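Local coordinates for protein GTP cyclohydrolase 1 type 2 homolog (Staphylococcus aureus subsp. aureus, PDB 3LNL) that is of unknown function, but belongs to the GTP cyclohydrolase I type 2/NIF3 family and binds zinc at a dinuclear centre in a toroid-shaped hexamer capped by PII-like domains, at residues W26-L32 / P70-K74; N130-Y136 / I232-S238; V138-I142 / I218-P223; L242-V248 / I280-I286. The protein carries 2 engineered substitutions. All coordinates share one frame. Residues are numbered along the deposited sequence.

Contact 1 of 4, residues W26-L32 / P70-K74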
# COMPACT_ATOMS: atom_id res chain seq x y z
N TRP B 26 -10.46 4.73 13.03
CA TRP B 26 -9.43 3.97 13.75
C TRP B 26 -9.69 3.83 15.27
O TRP B 26 -8.97 3.11 15.93
CB TRP B 26 -8.02 4.60 13.56
CG TRP B 26 -7.97 6.06 13.84
CD1 TRP B 26 -8.02 7.07 12.91
CD2 TRP B 26 -7.90 6.70 15.13
NE1 TRP B 26 -8.01 8.31 13.56
CE2 TRP B 26 -7.92 8.10 14.92
CE3 TRP B 26 -7.83 6.23 16.43
CZ2 TRP B 26 -7.89 9.02 15.95
CZ3 TRP B 26 -7.79 7.16 17.47
CH2 TRP B 26 -7.81 8.53 17.21
N ASP B 27 -10.66 4.58 15.83
CA ASP B 27 -10.81 4.67 17.27
C ASP B 27 -11.54 3.41 17.79
O ASP B 27 -12.06 2.59 17.00
CB ASP B 27 -11.61 5.92 17.60
CG ASP B 27 -11.36 6.46 18.97
OD1 ASP B 27 -10.65 5.84 19.78
OD2 ASP B 27 -11.94 7.55 19.25
N ASN B 28 -11.52 3.24 19.10
CA ASN B 28 -12.22 2.15 19.76
C ASN B 28 -13.14 2.73 20.82
O ASN B 28 -12.69 3.06 21.92
CB ASN B 28 -11.20 1.20 20.35
CG ASN B 28 -11.83 -0.14 20.73
OD1 ASN B 28 -12.76 -0.57 20.09
ND2 ASN B 28 -11.35 -0.75 21.81
N VAL B 29 -14.42 2.88 20.49
CA VAL B 29 -15.37 3.60 21.36
C VAL B 29 -16.58 2.78 21.73
O VAL B 29 -16.86 1.74 21.11
CB VAL B 29 -15.79 4.99 20.79
CG1 VAL B 29 -14.58 5.95 20.69
CG2 VAL B 29 -16.49 4.87 19.45
N GLY B 30 -17.27 3.20 22.77
CA GLY B 30 -18.46 2.52 23.20
C GLY B 30 -18.22 1.62 24.39
O GLY B 30 -17.31 1.87 25.20
N LEU B 31 -19.04 0.58 24.53
CA LEU B 31 -18.89 -0.36 25.68
C LEU B 31 -17.69 -1.25 25.38
O LEU B 31 -17.76 -2.07 24.50
CB LEU B 31 -20.16 -1.21 25.86
CG LEU B 31 -20.13 -2.19 27.04
CD1 LEU B 31 -19.96 -1.44 28.34
CD2 LEU B 31 -21.39 -3.10 27.04
N LEU B 32 -16.58 -1.05 26.08
CA LEU B 32 -15.37 -1.82 25.80
C LEU B 32 -15.33 -3.07 26.67
O LEU B 32 -14.81 -4.10 26.27
CB LEU B 32 -14.11 -0.99 26.09
CG LEU B 32 -13.93 0.27 25.18
CD1 LEU B 32 -12.49 0.86 25.23
CD2 LEU B 32 -14.38 -0.06 23.71
N PRO B 70 -9.61 5.15 25.54
CA PRO B 70 -10.04 3.76 25.54
C PRO B 70 -8.97 2.88 26.19
O PRO B 70 -7.81 2.86 25.78
CB PRO B 70 -10.24 3.45 24.04
CG PRO B 70 -9.38 4.39 23.35
CD PRO B 70 -9.27 5.61 24.19
N LEU B 71 -9.34 2.14 27.22
CA LEU B 71 -8.39 1.31 27.93
C LEU B 71 -7.88 0.21 26.99
O LEU B 71 -6.73 -0.24 27.12
CB LEU B 71 -9.06 0.69 29.14
CG LEU B 71 -8.26 -0.21 30.07
CD1 LEU B 71 -7.05 0.56 30.68
CD2 LEU B 71 -9.15 -0.82 31.14
N ILE B 72 -8.76 -0.25 26.11
CA ILE B 72 -8.37 -1.20 25.06
C ILE B 72 -8.39 -0.40 23.79
O ILE B 72 -9.42 0.16 23.42
CB ILE B 72 -9.31 -2.40 24.93
CG1 ILE B 72 -9.32 -3.21 26.23
CG2 ILE B 72 -8.89 -3.33 23.69
CD1 ILE B 72 -10.47 -4.27 26.29
N PHE B 73 -7.24 -0.27 23.16
CA PHE B 73 -7.15 0.51 21.93
C PHE B 73 -6.79 -0.40 20.80
O PHE B 73 -7.66 -0.77 20.02
CB PHE B 73 -6.22 1.70 22.08
CG PHE B 73 -6.14 2.54 20.86
CD1 PHE B 73 -7.29 3.09 20.30
CD2 PHE B 73 -4.91 2.79 20.25
CE1 PHE B 73 -7.24 3.86 19.16
CE2 PHE B 73 -4.84 3.57 19.06
CZ PHE B 73 -6.00 4.10 18.52
N LYS B 74 -5.56 -0.84 20.72
CA LYS B 74 -5.28 -1.90 19.77
C LYS B 74 -5.63 -3.21 20.52
O LYS B 74 -5.48 -3.33 21.73
CB LYS B 74 -3.85 -1.80 19.24
CG LYS B 74 -3.62 -0.44 18.57
CD LYS B 74 -2.83 -0.48 17.26
CE LYS B 74 -3.03 0.79 16.40
NZ LYS B 74 -2.42 2.05 16.99
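Two irregular pieces of backbone meet here: 26-32 runs as loop until it becomes the short strand 30-32, whereas the segment 70-74 is loop throughout. Their CA atoms come nearest at Asn28 and Phe73, 5.8 Å apart. Asn28 supplies the polar link: its ND2 donates to Ile72 O at 2.7 Å and nearly straight, while the same amide group also bonds Thr77 O of a neighbouring subunit. An asparagine suits a loop-to-loop joint because one NH2 can serve two carbonyls. Leu32 CD1 packs on Pro70 CB at 3.6 Å, and Trp26 CE3 meets Phe73 CZ at 3.5 Å, the two rings touching rim to rim with planes at 84°. Asp27 OD1 accepts from Asn28 N (2.8 Å) and bonds His102, and its OD2 bonds Thr103. Pro70 directly follows the zinc ligand His69. A directional amide bond flanked by apolar packing thus ties the loop after the metal-binding histidines to the loop leading into strand 30-32 and, through Asn28, to the next subunit.

Contact 2 of 4, residues N130-Y136 / I232-S238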
# COMPACT_ATOMS: atom_id res chain seq x y z
N ASN B 130 -14.90 20.96 10.63
CA ASN B 130 -16.18 20.23 10.61
C ASN B 130 -16.22 19.01 9.73
O ASN B 130 -15.72 19.04 8.62
CB ASN B 130 -17.33 21.15 10.21
CG ASN B 130 -17.40 22.35 11.07
OD1 ASN B 130 -16.40 23.03 11.18
ND2 ASN B 130 -18.50 22.55 11.79
N GLN B 131 -16.85 17.94 10.24
CA GLN B 131 -17.10 16.75 9.44
C GLN B 131 -18.09 17.13 8.30
O GLN B 131 -18.65 18.25 8.30
CB GLN B 131 -17.64 15.61 10.34
CG GLN B 131 -16.74 15.30 11.51
CD GLN B 131 -17.19 14.11 12.36
OE1 GLN B 131 -18.33 13.64 12.25
NE2 GLN B 131 -16.27 13.61 13.21
N GLN B 132 -18.22 16.25 7.31
CA GLN B 132 -19.23 16.39 6.24
C GLN B 132 -20.14 15.19 6.35
O GLN B 132 -19.68 14.06 6.44
CB GLN B 132 -18.62 16.47 4.83
CG GLN B 132 -17.83 17.76 4.55
CD GLN B 132 -18.71 18.98 4.29
OE1 GLN B 132 -19.75 18.90 3.63
NE2 GLN B 132 -18.30 20.13 4.82
N ASP B 133 -21.43 15.44 6.39
CA ASP B 133 -22.41 14.37 6.45
C ASP B 133 -23.08 14.23 5.11
O ASP B 133 -23.39 15.22 4.47
CB ASP B 133 -23.42 14.66 7.56
CG ASP B 133 -22.75 14.86 8.93
OD1 ASP B 133 -21.85 14.06 9.30
OD2 ASP B 133 -23.12 15.83 9.62
N VAL B 134 -23.28 12.99 4.69
CA VAL B 134 -23.89 12.68 3.42
C VAL B 134 -25.39 12.50 3.61
O VAL B 134 -25.83 11.76 4.49
CB VAL B 134 -23.30 11.41 2.82
CG1 VAL B 134 -23.96 11.10 1.47
CG2 VAL B 134 -21.79 11.56 2.68
N TYR B 135 -26.15 13.23 2.80
CA TYR B 135 -27.61 13.11 2.73
C TYR B 135 -27.99 12.84 1.28
O TYR B 135 -27.13 12.88 0.39
CB TYR B 135 -28.28 14.43 3.15
CG TYR B 135 -27.98 14.86 4.55
CD1 TYR B 135 -28.89 14.66 5.58
CD2 TYR B 135 -26.77 15.49 4.83
CE1 TYR B 135 -28.59 15.08 6.89
CE2 TYR B 135 -26.47 15.91 6.12
CZ TYR B 135 -27.37 15.70 7.15
OH TYR B 135 -27.02 16.13 8.42
N TYR B 136 -29.27 12.58 1.02
CA TYR B 136 -29.78 12.52 -0.35
C TYR B 136 -31.00 13.38 -0.52
O TYR B 136 -31.90 13.40 0.35
CB TYR B 136 -30.15 11.10 -0.75
CG TYR B 136 -28.98 10.20 -0.88
CD1 TYR B 136 -28.62 9.34 0.14
CD2 TYR B 136 -28.20 10.21 -2.04
CE1 TYR B 136 -27.52 8.51 0.01
CE2 TYR B 136 -27.10 9.39 -2.17
CZ TYR B 136 -26.77 8.54 -1.14
OH TYR B 136 -25.67 7.71 -1.26
N ILE B 232 -30.10 12.14 -5.14
CA ILE B 232 -29.01 13.05 -5.42
C ILE B 232 -28.23 13.24 -4.13
O ILE B 232 -28.76 13.79 -3.19
CB ILE B 232 -29.55 14.39 -5.91
CG1 ILE B 232 -30.29 14.19 -7.24
CG2 ILE B 232 -28.42 15.39 -6.02
CD1 ILE B 232 -30.98 15.42 -7.71
N GLU B 233 -27.00 12.78 -4.10
CA GLU B 233 -26.12 12.99 -2.97
C GLU B 233 -25.91 14.48 -2.67
O GLU B 233 -25.61 15.26 -3.58
CB GLU B 233 -24.78 12.31 -3.19
CG GLU B 233 -23.90 12.36 -1.94
CD GLU B 233 -22.46 12.07 -2.26
OE1 GLU B 233 -21.68 13.04 -2.42
OE2 GLU B 233 -22.16 10.87 -2.42
N ILE B 234 -26.12 14.85 -1.41
CA ILE B 234 -25.89 16.19 -0.89
C ILE B 234 -24.95 16.06 0.31
O ILE B 234 -25.20 15.23 1.19
CB ILE B 234 -27.20 16.82 -0.35
CG1 ILE B 234 -28.21 17.02 -1.47
CG2 ILE B 234 -26.95 18.16 0.32
CD1 ILE B 234 -27.76 18.00 -2.52
N LYS B 235 -23.89 16.85 0.35
CA LYS B 235 -23.06 16.91 1.52
C LYS B 235 -23.37 18.20 2.25
O LYS B 235 -23.55 19.25 1.62
CB LYS B 235 -21.60 16.79 1.16
CG LYS B 235 -21.25 15.39 0.67
CD LYS B 235 -19.77 15.21 0.33
CE LYS B 235 -19.44 13.71 0.25
NZ LYS B 235 -18.01 13.40 -0.05
N GLN B 236 -23.47 18.08 3.56
CA GLN B 236 -23.69 19.21 4.46
C GLN B 236 -22.60 19.25 5.49
O GLN B 236 -22.13 18.22 5.94
CB GLN B 236 -25.00 19.04 5.22
CG GLN B 236 -26.24 18.96 4.36
CD GLN B 236 -27.50 19.12 5.18
OE1 GLN B 236 -27.46 19.09 6.41
NE2 GLN B 236 -28.62 19.31 4.52
N THR B 237 -22.23 20.46 5.90
CA THR B 237 -21.27 20.67 6.94
C THR B 237 -21.86 20.23 8.25
O THR B 237 -22.95 20.64 8.62
CB THR B 237 -20.84 22.13 7.00
OG1 THR B 237 -20.37 22.50 5.70
CG2 THR B 237 -19.72 22.30 8.03
N SER B 238 -21.13 19.38 8.96
CA SER B 238 -21.61 18.80 10.19
C SER B 238 -21.48 19.83 11.30
O SER B 238 -20.68 20.75 11.22
CB SER B 238 -20.70 17.62 10.57
OG SER B 238 -21.17 17.04 11.75
O HOH W 1 -24.15 16.88 11.88
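Tyr135 lays one face of its ring over the amide of Gln236, with CE2 of Tyr135 3.3 Å from OE1 of Gln236; a flat amide is well shaped to rest on an aromatic face. Both residues project from the same face of the sheet, together with Asp133 and Ile234. The strands run antiparallel; their axes come within 4.4 Å, with directions 147° apart. Asp133 with Gln236 and Tyr135 with Ile234 are hydrogen-bonded pairs, the shortest bond running from Tyr135 N to Ile234 O at 2.7 Å. Val134 and Lys235, a non-hydrogen-bonded pair, lie on the other face, where Val134 CG1 packs on Glu233 CG at 3.6 Å. At the far end, Ser238 N donates to Gln131 O (2.8 Å) and Asn130 ND2 reaches Ser238 O (2.9 Å), while one water spans Asp133 OD2 (2.7 Å) and Ser238 OG (3.0 Å); Ser238 OG also bonds Tyr240 N. Thr237 and Ile234 meet a neighbouring subunit, through Glu215 and Phe231 there. These strands lead from the NIF3 part into the PII-like domain, where strand 197-207 joins at Tyr136. Long polar side chains and a bridging water suit a partly solvent-open ribbon, so its cohesion rests chiefly on the backbone ladder.

Contact 3 of 4, residues V138-I142 / I218-P223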
# COMPACT_ATOMS: atom_id res chain seq x y z
N VAL B 138 -34.14 13.19 -2.44
CA VAL B 138 -34.99 12.26 -3.15
C VAL B 138 -35.91 13.07 -4.05
O VAL B 138 -36.53 14.03 -3.60
CB VAL B 138 -35.85 11.43 -2.18
CG1 VAL B 138 -36.67 10.35 -2.94
CG2 VAL B 138 -34.96 10.78 -1.13
N GLN B 139 -35.96 12.68 -5.33
CA GLN B 139 -36.83 13.31 -6.31
C GLN B 139 -37.70 12.24 -6.96
O GLN B 139 -37.19 11.31 -7.56
CB GLN B 139 -36.01 14.04 -7.40
CG GLN B 139 -35.28 15.28 -6.83
CD GLN B 139 -34.46 16.05 -7.88
OE1 GLN B 139 -34.29 17.27 -7.74
NE2 GLN B 139 -33.94 15.35 -8.89
N THR B 140 -39.01 12.38 -6.82
CA THR B 140 -39.96 11.56 -7.57
C THR B 140 -40.89 12.45 -8.42
O THR B 140 -41.08 13.64 -8.14
CB THR B 140 -40.81 10.62 -6.67
OG1 THR B 140 -40.02 10.10 -5.59
CG2 THR B 140 -41.33 9.46 -7.48
N TYR B 141 -41.43 11.85 -9.48
CA TYR B 141 -42.34 12.51 -10.40
C TYR B 141 -43.68 11.78 -10.35
O TYR B 141 -43.72 10.55 -10.44
CB TYR B 141 -41.72 12.47 -11.80
CG TYR B 141 -40.36 13.14 -11.83
CD1 TYR B 141 -39.22 12.44 -11.43
CD2 TYR B 141 -40.22 14.47 -12.21
CE1 TYR B 141 -37.97 13.06 -11.44
CE2 TYR B 141 -38.97 15.09 -12.23
CZ TYR B 141 -37.85 14.38 -11.83
OH TYR B 141 -36.62 14.98 -11.84
N ILE B 142 -44.76 12.55 -10.19
CA ILE B 142 -46.09 11.99 -9.87
C ILE B 142 -47.27 12.90 -10.33
O ILE B 142 -47.20 14.12 -10.18
CB ILE B 142 -46.17 11.68 -8.34
CG1 ILE B 142 -47.28 10.68 -8.03
CG2 ILE B 142 -46.32 12.97 -7.52
CD1 ILE B 142 -47.27 10.16 -6.61
N ILE B 218 -41.04 4.04 -1.92
CA ILE B 218 -41.42 4.75 -3.16
C ILE B 218 -42.03 3.77 -4.16
O ILE B 218 -43.15 3.97 -4.62
CB ILE B 218 -40.24 5.49 -3.81
CG1 ILE B 218 -39.88 6.76 -3.03
CG2 ILE B 218 -40.57 5.90 -5.24
CD1 ILE B 218 -38.61 7.42 -3.55
N LYS B 219 -41.30 2.70 -4.47
CA LYS B 219 -41.79 1.63 -5.37
C LYS B 219 -43.15 1.10 -4.93
O LYS B 219 -44.03 0.87 -5.77
CB LYS B 219 -40.78 0.48 -5.46
CG LYS B 219 -39.64 0.76 -6.40
CD LYS B 219 -38.73 -0.45 -6.54
CE LYS B 219 -37.43 -0.07 -7.21
NZ LYS B 219 -36.78 -1.24 -7.84
N GLN B 220 -43.32 0.92 -3.62
CA GLN B 220 -44.56 0.40 -3.05
C GLN B 220 -45.77 1.31 -3.26
O GLN B 220 -46.83 0.86 -3.70
CB GLN B 220 -44.38 0.14 -1.56
CG GLN B 220 -45.61 -0.46 -0.89
CD GLN B 220 -45.39 -0.80 0.57
OE1 GLN B 220 -44.37 -0.44 1.16
NE2 GLN B 220 -46.35 -1.49 1.16
N TYR B 221 -45.63 2.59 -2.92
CA TYR B 221 -46.79 3.49 -2.91
C TYR B 221 -46.89 4.40 -4.12
O TYR B 221 -47.78 5.25 -4.16
CB TYR B 221 -46.83 4.32 -1.62
CG TYR B 221 -46.88 3.49 -0.36
CD1 TYR B 221 -47.99 2.73 -0.04
CD2 TYR B 221 -45.80 3.48 0.51
CE1 TYR B 221 -48.02 1.97 1.13
CE2 TYR B 221 -45.82 2.73 1.68
CZ TYR B 221 -46.93 1.98 1.99
OH TYR B 221 -46.92 1.24 3.16
N HIS B 222 -46.03 4.22 -5.12
CA HIS B 222 -46.10 5.08 -6.33
C HIS B 222 -47.26 4.66 -7.28
O HIS B 222 -47.58 3.47 -7.38
CB HIS B 222 -44.76 5.08 -7.08
CG HIS B 222 -44.53 6.32 -7.89
ND1 HIS B 222 -45.12 6.53 -9.12
CD2 HIS B 222 -43.77 7.41 -7.66
CE1 HIS B 222 -44.74 7.69 -9.60
NE2 HIS B 222 -43.92 8.25 -8.74
N PRO B 223 -47.90 5.64 -7.97
CA PRO B 223 -48.84 5.38 -9.05
C PRO B 223 -48.27 4.54 -10.20
O PRO B 223 -48.85 3.51 -10.53
CB PRO B 223 -49.20 6.78 -9.54
CG PRO B 223 -49.13 7.60 -8.33
CD PRO B 223 -47.98 7.05 -7.53
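His222, the first residue past the end of helix 211-221, loses 58 Å² to strand 138-142, and its imidazole fills the gap between the two elements. NE2 of His222 donates a weak hydrogen bond to Tyr141 O at 2.9 Å; ND1 accepts from Tyr224 N, and the ring also meets Phe150 edge-to-face. With two ring nitrogens, histidine can bind the strand through one and its own chain just downstream through the other. Ile142 places CD1 over one face of that imidazole and against Pro223 CD at 3.3 Å, its long aliphatic chain reaching the apolar proline ring. Thr140 lies at the ring's edge, CG2 being 3.1 Å from His222 NE2, and its OG1 is 3.7 Å from Ile218 CD1. Further along, Ile218 CD1 packs on Val138 CG1 at 3.6 Å. Val138, Thr140 and Ile142 alternate along the strand, so all three face the helix; the intervening Tyr141 turns the other way and bonds Lys137 and Glu203 of a neighbouring subunit. This is helix-on-sheet packing of the PII-like domain. Beta-branched side chains build most of the interface, and Thr140 OG1 is buried without a polar partner, so apolar packing dominates, with the weak imidazole bond adding direction.

Contact 4 of 4, residues L242-V248 / I280-I286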
# COMPACT_ATOMS: atom_id res chain seq x y z
N LEU B 242 -13.20 18.45 14.93
CA LEU B 242 -12.06 18.43 15.84
C LEU B 242 -11.43 19.81 16.08
O LEU B 242 -10.74 20.38 15.21
CB LEU B 242 -10.99 17.44 15.35
CG LEU B 242 -9.82 17.32 16.31
CD1 LEU B 242 -10.27 16.58 17.60
CD2 LEU B 242 -8.64 16.62 15.66
N GLY B 243 -11.72 20.33 17.26
CA GLY B 243 -11.21 21.59 17.73
C GLY B 243 -12.31 22.63 17.82
O GLY B 243 -13.41 22.46 17.30
N VAL B 244 -11.97 23.72 18.51
CA VAL B 244 -12.75 24.94 18.50
C VAL B 244 -11.87 26.14 18.20
O VAL B 244 -10.65 26.14 18.48
CB VAL B 244 -13.47 25.20 19.86
CG1 VAL B 244 -14.57 24.12 20.09
CG2 VAL B 244 -12.47 25.33 21.06
N MET B 245 -12.50 27.18 17.65
CA MET B 245 -11.90 28.51 17.58
C MET B 245 -12.65 29.33 18.58
O MET B 245 -13.86 29.25 18.63
CB MET B 245 -12.02 29.16 16.17
CG MET B 245 -11.17 30.43 16.00
SD MET B 245 -9.38 30.06 15.73
CE MET B 245 -9.46 29.28 14.08
N ALA B 246 -11.94 30.18 19.33
CA ALA B 246 -12.56 31.08 20.27
C ALA B 246 -11.69 32.34 20.41
O ALA B 246 -10.65 32.45 19.75
CB ALA B 246 -12.71 30.38 21.60
N GLU B 247 -12.12 33.27 21.25
CA GLU B 247 -11.36 34.50 21.51
C GLU B 247 -11.27 34.84 22.98
O GLU B 247 -12.14 34.46 23.79
CB GLU B 247 -11.88 35.74 20.74
CG GLU B 247 -13.00 35.58 19.84
CD GLU B 247 -13.56 36.91 19.37
OE1 GLU B 247 -12.88 37.64 18.61
OE2 GLU B 247 -14.65 37.28 19.85
N VAL B 248 -10.19 35.54 23.31
CA VAL B 248 -10.06 36.14 24.64
C VAL B 248 -10.94 37.34 24.64
O VAL B 248 -11.27 37.88 23.56
CB VAL B 248 -8.61 36.49 25.00
CG1 VAL B 248 -7.85 35.22 25.30
CG2 VAL B 248 -7.91 37.28 23.89
N ILE B 280 -2.43 38.33 20.89
CA ILE B 280 -3.24 37.14 20.71
C ILE B 280 -4.68 37.60 20.86
O ILE B 280 -5.01 38.22 21.85
CB ILE B 280 -2.93 36.13 21.89
CG1 ILE B 280 -1.58 35.43 21.69
CG2 ILE B 280 -3.94 35.04 22.02
CD1 ILE B 280 -1.13 35.30 20.23
N LYS B 281 -5.55 37.25 19.92
CA LYS B 281 -6.99 37.41 20.13
C LYS B 281 -7.78 36.13 19.89
O LYS B 281 -8.66 35.78 20.71
CB LYS B 281 -7.50 38.50 19.21
CG LYS B 281 -8.99 38.62 19.22
CD LYS B 281 -9.49 39.23 20.53
CE LYS B 281 -10.96 39.48 20.45
NZ LYS B 281 -11.41 39.86 21.78
N ARG B 282 -7.54 35.50 18.75
CA ARG B 282 -8.21 34.28 18.36
C ARG B 282 -7.34 33.05 18.64
O ARG B 282 -6.17 33.01 18.27
CB ARG B 282 -8.63 34.34 16.89
CG ARG B 282 -9.38 35.59 16.55
CD ARG B 282 -9.79 35.66 15.08
NE ARG B 282 -10.74 34.60 14.82
CZ ARG B 282 -11.13 34.21 13.61
NH1 ARG B 282 -10.63 34.80 12.53
NH2 ARG B 282 -12.03 33.24 13.50
N ILE B 283 -7.95 32.04 19.24
CA ILE B 283 -7.31 30.88 19.78
C ILE B 283 -7.93 29.62 19.18
O ILE B 283 -9.13 29.45 19.21
CB ILE B 283 -7.51 30.91 21.31
CG1 ILE B 283 -6.84 32.23 21.87
CG2 ILE B 283 -6.86 29.68 21.98
CD1 ILE B 283 -7.64 32.87 22.86
N ALA B 284 -7.12 28.75 18.59
CA ALA B 284 -7.60 27.43 18.18
C ALA B 284 -7.14 26.44 19.25
O ALA B 284 -5.98 26.52 19.70
CB ALA B 284 -7.02 27.07 16.82
N ILE B 285 -8.00 25.50 19.61
CA ILE B 285 -7.71 24.51 20.67
C ILE B 285 -8.05 23.11 20.20
O ILE B 285 -9.17 22.85 19.78
CB ILE B 285 -8.53 24.76 21.93
CG1 ILE B 285 -8.26 26.14 22.54
CG2 ILE B 285 -8.21 23.68 23.00
CD1 ILE B 285 -9.41 26.63 23.44
N ILE B 286 -7.05 22.23 20.24
CA ILE B 286 -7.27 20.79 20.10
C ILE B 286 -6.60 20.11 21.29
O ILE B 286 -5.38 19.97 21.39
CB ILE B 286 -6.80 20.19 18.77
CG1 ILE B 286 -7.53 20.84 17.61
CG2 ILE B 286 -7.07 18.64 18.78
CD1 ILE B 286 -7.08 20.40 16.26
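Val244, Ala246, Ile283 and Ile285 share one face of the sheet and make the apolar centre of this strand pair, with Val244 CG2 4.1 Å from Ile285 CB. Val248 extends it, its CG1 touching Ile283 CD1 at 3.4 Å; branched aliphatic residues fill this face, and Ala246 adds a small one between them. The strands are antiparallel, their axes 4.5 Å apart and directions 153° apart. Val244 pairs with Ile285 and Ala246 with Ile283 through reciprocal N-to-O bonds, the shortest from Ile283 N to Ala246 O at 2.8 Å, and Val248 N reaches Lys281 O at 3.0 Å. Gly243 sits tight against the opposite strand, CA 3.2 Å from Ile285 O: a CB there would clash with Ile286 CG1, and its backbone angles also call for glycine. On the other face Met245 SD rests 4.0 Å from Ala284 CB. Polarity appears at the edge, where Lys281 NZ donates to Val248 O at 2.7 Å; Glu247 OE1 stays 4.1 Å from Lys281 NZ, beyond a salt bridge, while OE2 of Glu247 bonds Asn124. At the opposite end, Leu242 lies close to the zinc ligand Asp106. Strand 125-142 flanks 242-248 and strand 304-307 flanks 280-286, so the pair lies inside the sheet, with Ile285 and Val244 packed against helix 112-119.

Contacts 3 and 4 are the buried ones, but their chemistry differs: contact 4 is a backbone ladder within a sheet, whereas contact 3 lays a helix end on a strand largely through side chains. Contact 2, also a ladder, is more open, so polar side chains and water appear where contact 4 has aliphatic ones. Contacts 2 and 3 share strand 125-142 and touch at Ile232 and Gln139; that strand also neighbours strand 240-253 of contact 4, so one sheet runs from the PII-like domain into the NIF3 part. Contact 1, partly buried and mostly loop, reaches the other sheet only through strand 30-32. Contacts 1 and 4 both border the zinc site, whereas contact 3 lies far from it.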